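Local coordinates for partner of xrn-2 protein 1 (Caenorhabditis elegans, PDB 5FIR) that partners the exoribonuclease xrn-2, stabilizing it and enhancing its accumulation and activity, and so contributes to the turnover of mature microRNAs, at residues D9-K14 and L25-M30. Sequence-based numbering, arbitrary orientation.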
loop_
_atom_site.group_PDB
_atom_site.type_symbol
_atom_site.label_atom_id
_atom_site.label_comp_id
_atom_site.label_asym_id
_atom_site.label_seq_id
_atom_site.Cartn_x
_atom_site.Cartn_y
_atom_site.Cartn_z
ATOM N N ASP B 9 10.550 -7.822 35.287
ATOM C CA ASP B 9 9.304 -7.645 34.556
ATOM C C ASP B 9 9.353 -6.367 33.747
ATOM O O ASP B 9 9.082 -6.378 32.544
ATOM C CB ASP B 9 8.112 -7.629 35.507
ATOM C CG ASP B 9 7.359 -8.948 35.514
ATOM O OD1 ASP B 9 7.871 -9.930 34.919
ATOM O OD2 ASP B 9 6.241 -8.993 36.086
ATOM N N VAL B 10 9.737 -5.256 34.381
ATOM C CA VAL B 10 9.775 -3.983 33.664
ATOM C C VAL B 10 10.788 -4.058 32.532
ATOM O O VAL B 10 10.513 -3.628 31.398
ATOM C CB VAL B 10 10.086 -2.832 34.638
ATOM C CG1 VAL B 10 10.311 -1.507 33.903
ATOM C CG2 VAL B 10 8.942 -2.679 35.625
ATOM N N GLU B 11 11.937 -4.691 32.791
ATOM C CA GLU B 11 12.994 -4.722 31.787
ATOM C C GLU B 11 12.546 -5.481 30.547
ATOM O O GLU B 11 12.990 -5.161 29.440
ATOM C CB GLU B 11 14.258 -5.352 32.363
ATOM C CG GLU B 11 15.538 -4.680 31.908
ATOM C CD GLU B 11 15.714 -3.288 32.538
ATOM O OE1 GLU B 11 15.585 -3.162 33.779
ATOM O OE2 GLU B 11 16.016 -2.322 31.804
ATOM N N ALA B 12 11.659 -6.472 30.706
ATOM C CA ALA B 12 11.157 -7.221 29.561
ATOM C C ALA B 12 10.157 -6.421 28.724
ATOM O O ALA B 12 9.747 -6.901 27.658
ATOM C CB ALA B 12 10.523 -8.527 30.038
ATOM N N GLU B 13 9.772 -5.214 29.166
ATOM C CA GLU B 13 8.870 -4.366 28.399
ATOM C C GLU B 13 9.598 -3.504 27.379
ATOM O O GLU B 13 8.941 -2.919 26.510
ATOM C CB GLU B 13 8.052 -3.469 29.324
ATOM C CG GLU B 13 6.844 -4.183 29.877
ATOM C CD GLU B 13 5.874 -4.578 28.760
ATOM O OE1 GLU B 13 5.652 -3.780 27.803
ATOM O OE2 GLU B 13 5.351 -5.713 28.839
ATOM N N LYS B 14 10.924 -3.419 27.471
ATOM C CA LYS B 14 11.706 -2.641 26.525
ATOM C C LYS B 14 11.550 -3.225 25.131
ATOM O O LYS B 14 11.439 -4.443 24.958
ATOM C CB LYS B 14 13.185 -2.616 26.937
ATOM C CG LYS B 14 14.033 -1.632 26.138
ATOM C CD LYS B 14 15.547 -1.818 26.302
ATOM C CE LYS B 14 16.324 -0.875 25.357
ATOM N NZ LYS B 14 17.810 -1.047 25.399
ATOM N N LEU B 25 12.650 6.801 30.656
ATOM C CA LEU B 25 11.412 7.452 31.042
ATOM C C LEU B 25 10.289 6.437 31.178
ATOM O O LEU B 25 9.542 6.456 32.162
ATOM C CB LEU B 25 11.038 8.507 30.013
ATOM C CG LEU B 25 10.859 9.906 30.601
ATOM C CD1 LEU B 25 12.072 10.760 30.268
ATOM C CD2 LEU B 25 9.551 10.558 30.128
ATOM N N ARG B 26 10.185 5.508 30.227
ATOM C CA ARG B 26 9.187 4.449 30.344
ATOM C C ARG B 26 9.470 3.551 31.542
ATOM O O ARG B 26 8.543 3.148 32.251
ATOM C CB ARG B 26 9.125 3.621 29.056
ATOM C CG ARG B 26 8.030 4.030 28.094
ATOM C CD ARG B 26 7.187 2.853 27.669
ATOM N NE ARG B 26 7.956 1.730 27.143
ATOM C CZ ARG B 26 7.489 0.483 27.113
ATOM N NH1 ARG B 26 6.261 0.237 27.565
ATOM N NH2 ARG B 26 8.238 -0.511 26.630
ATOM N N LYS B 27 10.743 3.223 31.778
ATOM C CA LYS B 27 11.081 2.366 32.908
ATOM C C LYS B 27 10.577 2.975 34.214
ATOM O O LYS B 27 9.910 2.303 35.018
ATOM C CB LYS B 27 12.594 2.138 32.974
ATOM C CG LYS B 27 12.986 1.063 33.984
ATOM C CD LYS B 27 14.476 1.093 34.369
ATOM C CE LYS B 27 15.394 0.497 33.321
ATOM N NZ LYS B 27 16.813 0.681 33.740
ATOM N N ALA B 28 10.869 4.264 34.421
ATOM C CA ALA B 28 10.541 4.929 35.678
ATOM C C ALA B 28 9.033 5.020 35.911
ATOM O O ALA B 28 8.567 4.932 37.055
ATOM C CB ALA B 28 11.182 6.311 35.698
ATOM N N PHE B 29 8.255 5.243 34.851
ATOM C CA PHE B 29 6.809 5.261 35.010
ATOM C C PHE B 29 6.284 3.882 35.382
ATOM O O PHE B 29 5.428 3.753 36.268
ATOM C CB PHE B 29 6.150 5.779 33.735
ATOM C CG PHE B 29 4.669 5.968 33.848
ATOM C CD1 PHE B 29 3.812 4.877 33.868
ATOM C CD2 PHE B 29 4.129 7.225 33.910
ATOM C CE1 PHE B 29 2.453 5.047 33.965
ATOM C CE2 PHE B 29 2.764 7.398 33.999
ATOM C CZ PHE B 29 1.925 6.310 34.028
HETATM N N MSE B 30 6.762 2.848 34.710
HETATM C CA MSE B 30 6.301 1.517 35.014
HETATM C C MSE B 30 6.709 1.153 36.431
HETATM O O MSE B 30 5.949 0.485 37.132
HETATM C CB MSE B 30 6.845 0.516 34.007
HETATM C CG MSE B 30 6.551 0.916 32.601
HETATM SE SE MSE B 30 6.635 -0.520 31.309
HETATM C CE MSE B 30 5.092 -1.622 31.811
#
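Lys27 reaches from helix 20-33 across to Val10 and Glu11, a worked example of a long side chain serving an apolar contact with its stem and an ionic one with its tip. From CB the chain sets CG anti to the backbone N (chi1 -170°), where it meets Val10 CG1 at 3.7 Å, the two side chains crossing at about a right angle. CD then leads to a bend at chi3 (-77°) that sets CE beside the Glu11 carboxylate, 3.3 Å from OE2; NZ, one atom on, is in a long salt bridge, 3.7 Å from Glu11 OE2. Glu24 gives NZ a second, stronger carboxylate partner, while Trp23 donates a hydrogen bond to Glu11 OE2. An alanine in place of Lys27 would probably leave Glu24 and, at longer range, Glu11 without their lysine partner, and open a gap beside Val10 CG1. The same Val10 methyl also lies 4.0 Å from Met30 CB. Met30, a selenomethionine, puts SE 3.8 Å from Glu13 CB and its terminal methyl CE against Glu13 CG. Arg26 NH2 makes a weak, bent hydrogen bond to Glu13 O, which lies at the guanidinium edge and in its plane, while NE pairs with Glu18. The arrangement packs the short N-terminal helix 6-11 and its type I turn, Glu11 to Lys14, against helix 20-33 within the all-helical XRN2-binding domain (XTBD), the part necessary for interaction with xrn-2.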